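Local structure of trichosurin (Trichosurus vulpecula, 2RA6) at residues S36-S39 and L40-E44; E145-N149 and R150-R154; F81-E85 and A86-K90. The protein probably binds and carries small hydrophobic molecules in possum milk whey, as a homodimeric lipocalin whose barrel pocket here holds 4-ethylphenol. The protein carries 1 engineered substitution. All blocks are in the same frame, centred on the assembly; numbering follows the deposited sequence.

Interaction 1 (S36-S39 and L40-E44). With ZN (zinc ion), chain L.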
loop_
_atom_site.group_PDB
_atom_site.type_symbol
_atom_site.label_atom_id
_atom_site.label_comp_id
_atom_site.label_asym_id
_atom_site.label_seq_id
_atom_site.Cartn_x
_atom_site.Cartn_y
_atom_site.Cartn_z
ATOM N N SER B 36 -6.783 9.046 3.816
ATOM C CA SER B 36 -6.769 8.782 5.243
ATOM C C SER B 36 -6.632 10.123 5.969
ATOM O O SER B 36 -6.994 10.241 7.140
ATOM C CB SER B 36 -5.603 7.847 5.586
ATOM O OG SER B 36 -4.396 8.295 5.002
ATOM N N ASP B 37 -6.111 11.127 5.268
ATOM C CA ASP B 37 -5.957 12.471 5.825
ATOM C C ASP B 37 -6.646 13.432 4.862
ATOM O O ASP B 37 -6.094 13.772 3.811
ATOM C CB ASP B 37 -4.478 12.842 5.951
ATOM C CG ASP B 37 -4.265 14.136 6.726
ATOM O OD1 ASP B 37 -5.069 15.071 6.556
ATOM O OD2 ASP B 37 -3.286 14.205 7.495
ATOM N N ARG B 38 -7.847 13.875 5.220
ATOM C CA ARG B 38 -8.614 14.762 4.354
ATOM C C ARG B 38 -7.905 16.047 3.949
ATOM O O ARG B 38 -8.135 16.557 2.854
ATOM C CB ARG B 38 -9.969 15.101 4.989
ATOM C CG ARG B 38 -10.908 15.826 4.030
ATOM C CD ARG B 38 -12.368 15.514 4.317
ATOM N NE ARG B 38 -12.819 16.014 5.611
ATOM C CZ ARG B 38 -13.206 17.264 5.840
ATOM N NH1 ARG B 38 -13.200 18.154 4.857
ATOM N NH2 ARG B 38 -13.604 17.624 7.054
ATOM N N SER B 39 -7.044 16.578 4.814
ATOM C CA SER B 39 -6.344 17.814 4.481
ATOM C C SER B 39 -5.504 17.643 3.220
ATOM O O SER B 39 -5.246 18.606 2.502
ATOM C CB SER B 39 -5.448 18.269 5.642
ATOM O OG SER B 39 -4.256 17.509 5.712
ATOM N N LEU B 40 -5.086 16.412 2.942
ATOM C CA LEU B 40 -4.272 16.142 1.764
ATOM C C LEU B 40 -5.014 16.370 0.455
ATOM O O LEU B 40 -4.390 16.677 -0.561
ATOM C CB LEU B 40 -3.764 14.702 1.784
ATOM C CG LEU B 40 -2.767 14.340 2.886
ATOM C CD1 LEU B 40 -2.432 12.859 2.782
ATOM C CD2 LEU B 40 -1.510 15.191 2.744
ATOM N N ILE B 41 -6.334 16.211 0.475
ATOM C CA ILE B 41 -7.120 16.387 -0.742
ATOM C C ILE B 41 -8.083 17.568 -0.726
ATOM O O ILE B 41 -8.835 17.768 -1.675
ATOM C CB ILE B 41 -7.896 15.095 -1.097
ATOM C CG1 ILE B 41 -8.735 14.620 0.095
ATOM C CG2 ILE B 41 -6.909 14.009 -1.518
ATOM C CD1 ILE B 41 -9.646 13.431 -0.228
ATOM N N GLU B 42 -8.053 18.346 0.351
ATOM C CA GLU B 42 -8.897 19.531 0.459
ATOM C C GLU B 42 -8.148 20.674 -0.210
ATOM O O GLU B 42 -7.021 20.497 -0.675
ATOM C CB GLU B 42 -9.150 19.891 1.926
ATOM C CG GLU B 42 -10.010 18.900 2.692
ATOM C CD GLU B 42 -10.233 19.324 4.138
ATOM O OE1 GLU B 42 -10.816 20.405 4.359
ATOM O OE2 GLU B 42 -9.823 18.578 5.052
ATOM N N GLU B 43 -8.772 21.847 -0.255
ATOM C CA GLU B 43 -8.138 23.009 -0.857
ATOM C C GLU B 43 -6.732 23.212 -0.306
ATOM O O GLU B 43 -6.505 23.103 0.900
ATOM C CB GLU B 43 -8.975 24.264 -0.601
ATOM C CG GLU B 43 -10.309 24.272 -1.327
ATOM C CD GLU B 43 -10.143 24.090 -2.825
ATOM O OE1 GLU B 43 -9.287 24.783 -3.420
ATOM O OE2 GLU B 43 -10.869 23.258 -3.408
ATOM N N GLU B 44 -5.799 23.503 -1.207
ATOM C CA GLU B 44 -4.399 23.730 -0.865
ATOM C C GLU B 44 -3.674 22.454 -0.444
ATOM O O GLU B 44 -2.511 22.497 -0.043
ATOM C CB GLU B 44 -4.285 24.791 0.237
ATOM C CG GLU B 44 -4.856 26.148 -0.153
ATOM C CD GLU B 44 -4.530 27.238 0.854
ATOM O OE1 GLU B 44 -4.991 28.383 0.661
ATOM O OE2 GLU B 44 -3.813 26.953 1.838
HETATM ZN ZN ZN L . -2.762 15.883 8.440
HETATM O O HOH W 1 -5.653 21.193 2.864
#

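Interaction 2 (E145-N149 and R150-R154)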
loop_
_atom_site.group_PDB
_atom_site.type_symbol
_atom_site.label_atom_id
_atom_site.label_comp_id
_atom_site.label_asym_id
_atom_site.label_seq_id
_atom_site.Cartn_x
_atom_site.Cartn_y
_atom_site.Cartn_z
ATOM N N GLU B 145 -17.277 2.569 -1.182
ATOM C CA GLU B 145 -17.490 1.533 -0.181
ATOM C C GLU B 145 -16.186 0.803 0.120
ATOM O O GLU B 145 -15.919 0.453 1.271
ATOM C CB GLU B 145 -18.551 0.536 -0.651
ATOM C CG GLU B 145 -19.910 1.168 -0.876
ATOM C CD GLU B 145 -20.984 0.143 -1.169
ATOM O OE1 GLU B 145 -20.720 -0.783 -1.966
ATOM O OE2 GLU B 145 -22.093 0.273 -0.612
ATOM N N ASP B 146 -15.370 0.572 -0.903
ATOM C CA ASP B 146 -14.101 -0.114 -0.679
ATOM C C ASP B 146 -13.224 0.721 0.237
ATOM O O ASP B 146 -12.486 0.185 1.067
ATOM C CB ASP B 146 -13.367 -0.370 -1.993
ATOM C CG ASP B 146 -14.008 -1.470 -2.807
ATOM O OD1 ASP B 146 -14.667 -2.346 -2.203
ATOM O OD2 ASP B 146 -13.842 -1.470 -4.041
ATOM N N PHE B 147 -13.307 2.037 0.084
ATOM C CA PHE B 147 -12.530 2.940 0.917
ATOM C C PHE B 147 -13.043 2.886 2.356
ATOM O O PHE B 147 -12.269 2.683 3.294
ATOM C CB PHE B 147 -12.629 4.370 0.380
ATOM C CG PHE B 147 -11.860 5.375 1.189
ATOM C CD1 PHE B 147 -10.469 5.372 1.192
ATOM C CD2 PHE B 147 -12.529 6.320 1.956
ATOM C CE1 PHE B 147 -9.753 6.302 1.952
ATOM C CE2 PHE B 147 -11.827 7.253 2.718
ATOM C CZ PHE B 147 -10.436 7.240 2.713
ATOM N N MET B 148 -14.351 3.052 2.531
ATOM C CA MET B 148 -14.933 3.028 3.867
ATOM C C MET B 148 -14.793 1.678 4.565
ATOM O O MET B 148 -14.675 1.623 5.790
ATOM C CB MET B 148 -16.404 3.446 3.807
ATOM C CG MET B 148 -16.586 4.907 3.422
ATOM S SD MET B 148 -18.308 5.440 3.366
ATOM C CE MET B 148 -18.713 5.085 1.655
ATOM N N ASN B 149 -14.794 0.597 3.792
ATOM C CA ASN B 149 -14.668 -0.740 4.364
ATOM C C ASN B 149 -13.325 -0.965 5.034
ATOM O O ASN B 149 -13.168 -1.888 5.838
ATOM C CB ASN B 149 -14.876 -1.811 3.294
ATOM C CG ASN B 149 -16.320 -1.945 2.888
ATOM O OD1 ASN B 149 -17.218 -1.565 3.637
ATOM N ND2 ASN B 149 -16.559 -2.499 1.709
ATOM N N ARG B 150 -12.354 -0.126 4.705
ATOM C CA ARG B 150 -11.036 -0.254 5.297
ATOM C C ARG B 150 -10.945 0.493 6.618
ATOM O O ARG B 150 -9.903 0.488 7.274
ATOM C CB ARG B 150 -9.977 0.215 4.303
ATOM C CG ARG B 150 -9.759 -0.816 3.202
ATOM C CD ARG B 150 -8.869 -0.313 2.092
ATOM N NE ARG B 150 -8.525 -1.380 1.153
ATOM C CZ ARG B 150 -9.409 -2.088 0.452
ATOM N NH1 ARG B 150 -10.709 -1.852 0.573
ATOM N NH2 ARG B 150 -8.990 -3.038 -0.375
ATOM N N GLY B 151 -12.049 1.124 7.012
ATOM C CA GLY B 151 -12.080 1.831 8.280
ATOM C C GLY B 151 -12.039 3.343 8.219
ATOM O O GLY B 151 -11.612 3.990 9.175
ATOM N N PHE B 152 -12.484 3.920 7.109
ATOM C CA PHE B 152 -12.481 5.369 6.974
ATOM C C PHE B 152 -13.890 5.938 6.876
ATOM O O PHE B 152 -14.817 5.258 6.436
ATOM C CB PHE B 152 -11.661 5.779 5.752
ATOM C CG PHE B 152 -10.223 5.364 5.833
ATOM C CD1 PHE B 152 -9.742 4.314 5.062
ATOM C CD2 PHE B 152 -9.353 6.006 6.710
ATOM C CE1 PHE B 152 -8.412 3.904 5.161
ATOM C CE2 PHE B 152 -8.024 5.604 6.818
ATOM C CZ PHE B 152 -7.552 4.552 6.043
ATOM N N ARG B 153 -14.035 7.193 7.288
ATOM C CA ARG B 153 -15.325 7.866 7.272
ATOM C C ARG B 153 -15.704 8.385 5.887
ATOM O O ARG B 153 -14.843 8.700 5.067
ATOM C CB ARG B 153 -15.322 9.026 8.272
ATOM C CG ARG B 153 -14.276 10.094 7.994
ATOM C CD ARG B 153 -14.469 11.304 8.900
ATOM N NE ARG B 153 -14.171 11.014 10.302
ATOM C CZ ARG B 153 -12.945 10.937 10.808
ATOM N NH1 ARG B 153 -11.887 11.131 10.030
ATOM N NH2 ARG B 153 -12.774 10.673 12.096
ATOM N N ARG B 154 -17.007 8.478 5.644
ATOM C CA ARG B 154 -17.532 8.959 4.373
ATOM C C ARG B 154 -17.056 10.383 4.094
ATOM O O ARG B 154 -16.888 10.786 2.940
ATOM C CB ARG B 154 -19.063 8.907 4.406
ATOM C CG ARG B 154 -19.755 9.385 3.145
ATOM C CD ARG B 154 -21.267 9.377 3.338
ATOM N NE ARG B 154 -21.775 8.041 3.642
ATOM C CZ ARG B 154 -21.839 7.045 2.763
ATOM N NH1 ARG B 154 -21.427 7.230 1.515
ATOM N NH2 ARG B 154 -22.313 5.864 3.131
#

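Interaction 3 (F81-E85 and A86-K90)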
loop_
_atom_site.group_PDB
_atom_site.type_symbol
_atom_site.label_atom_id
_atom_site.label_comp_id
_atom_site.label_asym_id
_atom_site.label_seq_id
_atom_site.Cartn_x
_atom_site.Cartn_y
_atom_site.Cartn_z
ATOM N N PHE B 81 7.406 5.857 -12.149
ATOM C CA PHE B 81 8.259 4.859 -12.788
ATOM C C PHE B 81 7.839 3.427 -12.493
ATOM O O PHE B 81 7.424 3.104 -11.381
ATOM C CB PHE B 81 9.714 5.077 -12.369
ATOM C CG PHE B 81 10.255 6.419 -12.768
ATOM C CD1 PHE B 81 10.015 7.546 -11.989
ATOM C CD2 PHE B 81 10.983 6.558 -13.943
ATOM C CE1 PHE B 81 10.494 8.797 -12.375
ATOM C CE2 PHE B 81 11.465 7.801 -14.339
ATOM C CZ PHE B 81 11.220 8.925 -13.553
ATOM N N LYS B 82 7.947 2.568 -13.499
ATOM C CA LYS B 82 7.571 1.171 -13.335
ATOM C C LYS B 82 8.523 0.454 -12.384
ATOM O O LYS B 82 9.667 0.872 -12.192
ATOM C CB LYS B 82 7.571 0.458 -14.690
ATOM C CG LYS B 82 8.942 0.378 -15.338
ATOM C CD LYS B 82 8.893 -0.410 -16.637
ATOM C CE LYS B 82 10.285 -0.597 -17.219
ATOM N NZ LYS B 82 10.945 0.700 -17.529
ATOM N N THR B 83 8.034 -0.621 -11.781
ATOM C CA THR B 83 8.835 -1.420 -10.862
ATOM C C THR B 83 8.875 -2.838 -11.412
ATOM O O THR B 83 8.336 -3.104 -12.485
ATOM C CB THR B 83 8.211 -1.463 -9.455
ATOM O OG1 THR B 83 6.985 -2.202 -9.500
ATOM C CG2 THR B 83 7.930 -0.052 -8.953
ATOM N N GLU B 84 9.507 -3.744 -10.676
ATOM C CA GLU B 84 9.601 -5.136 -11.103
ATOM C C GLU B 84 8.225 -5.789 -11.082
ATOM O O GLU B 84 8.017 -6.844 -11.680
ATOM C CB GLU B 84 10.545 -5.905 -10.178
ATOM C CG GLU B 84 11.959 -5.354 -10.137
ATOM C CD GLU B 84 12.816 -6.037 -9.091
ATOM O OE1 GLU B 84 13.009 -7.269 -9.187
ATOM O OE2 GLU B 84 13.297 -5.340 -8.170
ATOM N N GLU B 85 7.285 -5.151 -10.391
ATOM C CA GLU B 85 5.925 -5.665 -10.280
ATOM C C GLU B 85 4.962 -4.893 -11.174
ATOM O O GLU B 85 4.931 -3.661 -11.157
ATOM C CB GLU B 85 5.451 -5.581 -8.824
ATOM C CG GLU B 85 6.235 -6.451 -7.847
ATOM C CD GLU B 85 5.921 -7.932 -7.988
ATOM O OE1 GLU B 85 6.042 -8.467 -9.110
ATOM O OE2 GLU B 85 5.556 -8.565 -6.974
ATOM N N ALA B 86 4.176 -5.621 -11.955
ATOM C CA ALA B 86 3.214 -4.986 -12.841
ATOM C C ALA B 86 2.216 -4.179 -12.015
ATOM O O ALA B 86 1.967 -4.488 -10.850
ATOM C CB ALA B 86 2.481 -6.039 -13.665
ATOM N N ARG B 87 1.664 -3.146 -12.638
ATOM C CA ARG B 87 0.682 -2.257 -12.025
ATOM C C ARG B 87 1.175 -1.524 -10.780
ATOM O O ARG B 87 0.404 -0.822 -10.130
ATOM C CB ARG B 87 -0.611 -3.020 -11.709
ATOM C CG ARG B 87 -0.601 -3.794 -10.413
ATOM C CD ARG B 87 -1.858 -4.636 -10.265
ATOM N NE ARG B 87 -1.879 -5.337 -8.984
ATOM C CZ ARG B 87 -1.962 -4.730 -7.805
ATOM N NH1 ARG B 87 -2.033 -3.405 -7.745
ATOM N NH2 ARG B 87 -1.974 -5.447 -6.690
ATOM N N GLN B 88 2.448 -1.690 -10.442
ATOM C CA GLN B 88 3.021 -0.995 -9.292
ATOM C C GLN B 88 4.044 0.010 -9.810
ATOM O O GLN B 88 4.886 -0.326 -10.646
ATOM C CB GLN B 88 3.712 -1.968 -8.339
ATOM C CG GLN B 88 4.096 -1.325 -7.011
ATOM C CD GLN B 88 4.855 -2.265 -6.101
ATOM O OE1 GLN B 88 4.591 -3.467 -6.075
ATOM N NE2 GLN B 88 5.796 -1.718 -5.331
ATOM N N PHE B 89 3.978 1.236 -9.301
ATOM C CA PHE B 89 4.890 2.288 -9.730
ATOM C C PHE B 89 5.473 3.022 -8.538
ATOM O O PHE B 89 4.982 2.899 -7.419
ATOM C CB PHE B 89 4.141 3.283 -10.621
ATOM C CG PHE B 89 3.462 2.648 -11.793
ATOM C CD1 PHE B 89 4.110 2.543 -13.018
ATOM C CD2 PHE B 89 2.181 2.120 -11.664
ATOM C CE1 PHE B 89 3.492 1.917 -14.103
ATOM C CE2 PHE B 89 1.553 1.490 -12.739
ATOM C CZ PHE B 89 2.211 1.388 -13.961
ATOM N N LYS B 90 6.542 3.766 -8.786
ATOM C CA LYS B 90 7.181 4.560 -7.747
ATOM C C LYS B 90 7.114 6.024 -8.171
ATOM O O LYS B 90 7.390 6.356 -9.323
ATOM C CB LYS B 90 8.636 4.123 -7.553
ATOM C CG LYS B 90 9.447 4.036 -8.832
ATOM C CD LYS B 90 10.830 3.456 -8.560
ATOM C CE LYS B 90 11.607 3.254 -9.849
ATOM N NZ LYS B 90 12.967 2.710 -9.585
HETATM O O HOH W 2 5.561 -1.443 -12.969
#

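Interaction 1 (S36-S39 and L40-E44)
Arg-38 and Glu-42 meet through a combination of torsions: CG of Arg-38 stands opposite its own backbone N (chi1 -170°), CG of Glu-42 lies beside its N (chi1 -68°), and the Arg-38 chain folds at chi2 and chi3, which brings its guanidinium to the Glu-42 carboxylate. Glu-42 OE2 lies over one face of the Arg-38 guanidinium, toward its rim, with the two planes 19° apart. Arg-38 NH1 is 3.3 Å from Glu-42 OE1, but no N-H points at that oxygen, which makes this salt bridge a matter of charge rather than of hydrogen bonding. In the backbone, the carbonyl O of Arg-38 accepts from Ile-41 N at 3.0 Å and, weakly, from Glu-42 N.

One residue earlier, Asp-37 O takes the amide of Leu-40 at 3.0 Å, and CB of Asp-37 packs on Leu-40 CD1 at 3.8 Å. The Asp-37 carboxylate divides its oxygens: OD2 binds the zinc ion at 2.0 Å, while OD1 receives Ser-39 OG at 2.7 Å from above the carboxylate plane. A water joins Ser-39 O to Glu-43 O.

These residues belong to the loop that follows the first strand of the lipocalin barrel. Leu-40 packs on Asn-123 and Val-125 of strand 121-130, Ile-41 reaches Leu-33 of strand 29-35, and Glu-43 forms salt bridges with Arg-48 and with Arg-68 of strand 60-69.

Interaction 2 (E145-N149 and R150-R154)
Met-148 and Gly-151 close a type I turn at the end of the helix, Met-148 O accepting from Gly-151 N at 2.9 Å and weakly from Phe-152 N, while Phe-147 O takes the amide of Arg-150; Gly-151 then leaves helical geometry at a phi of 106°, where a CB would press on the preceding carbonyl O. This reversal carries the chain back past the helix, so that Phe-152 lies against Phe-147. The two rings form an offset stack, their centroids 4.8 Å apart and their planes 15° from parallel. Phe-147 CE2 comes within 3.4 Å of Phe-152 CB, and the edge of the Phe-152 ring meets Phe-147 O in the plane of the ring.

The helix, 137-148, is the one that lipocalins carry after the eighth barrel strand, packed against the outside of the barrel; Phe-147 and Met-148 both touch Ile-157 of the short strand that follows.

Arg-150 runs back along the helix end, extended from CG to NE, and its NH1 donates to Asp-146 O at 2.7 Å, with the oxygen tilted 19° from the guanidinium plane. Its NE forms a salt bridge with Asp-98 of the second subunit, so one guanidinium ties the helix end to the dimer partner. A methionine in its place would probably leave the Asp-146 carbonyl without this donor and Asp-98 of the second subunit without its positive mate. Farther along, Met-148 SD sits over the centre of one face of the Arg-154 guanidinium, 3.9 Å above it, and Met-148 CE is 3.5 Å from Arg-154 NH1.

Interaction 3 (F81-E85 and A86-K90)
Phe-81 and Lys-90 are joined by a pair of backbone hydrogen bonds: Lys-90 N donates to Phe-81 O at 2.8 Å, in the carbonyl plane, and Phe-81 N returns the bond to Lys-90 O at 2.9 Å. The neighbouring pair, Lys-82 with Phe-89, is a non-hydrogen-bonded one. Next along, Thr-83 N gives a weak bond to Gln-88 O. At the far end Gln-88 N reaches Glu-85 O at 3.2 Å and closes a type II turn, with Ala-86 and Arg-87 at its corners.

Side-chain and water bonds hold the loop between. Thr-83 OG1 accepts from Glu-85 N at 3.1 Å, an ST turn, and lies 3.0 Å from Gln-88 O; with chi1 at 68° the hydroxyl sits between its own N and carbonyl carbon, facing the opposite strand. A water accepts from Thr-83 N and lies within hydrogen-bonding reach of the Gln-88 carbonyl.

Strands 72-82 and 88-92 form a beta hairpin of the lipocalin barrel, joined by this loop. Beyond it, Lys-82 NZ is hydrogen-bonded to Ser-58 O, and Gln-88 OE1 weakly to Arg-87 of the second subunit.

The side-chain packing falls on two faces of the hairpin. On the face of Phe-81 and Lys-90, the extended lysine chain lies across the other strand, CE 3.6 Å from Phe-81 CB, while the Phe-81 ring turns its edge to Lys-90 O. On the face of Lys-82 and Phe-89, ring atom CD1 of Phe-89 rests 3.7 Å from Lys-82 CA, and the ring packs on Leu-61, which lines the 4-ethylphenol pocket.

Interactions 1 and 2 are neighbours: their centres are about 16 Å apart, and they touch where Phe-152 CE2 packs on Ser-36 CB at 3.5 Å. Interaction 3 lies on the other side of the chain's centre from interaction 1, the nearest atoms about 16 Å apart, and about 10 Å by nearest atoms from interaction 2. The dimer brings these last two together across subunits: Arg-150 of interaction 2 packs on Lys-90 of the second subunit, a residue of that subunit's own hairpin. None of the three holds the 4-ethylphenol: the Phe-89 side chain of interaction 3 is about 7 Å from it, that of Ile-41 in interaction 1 about 11 Å.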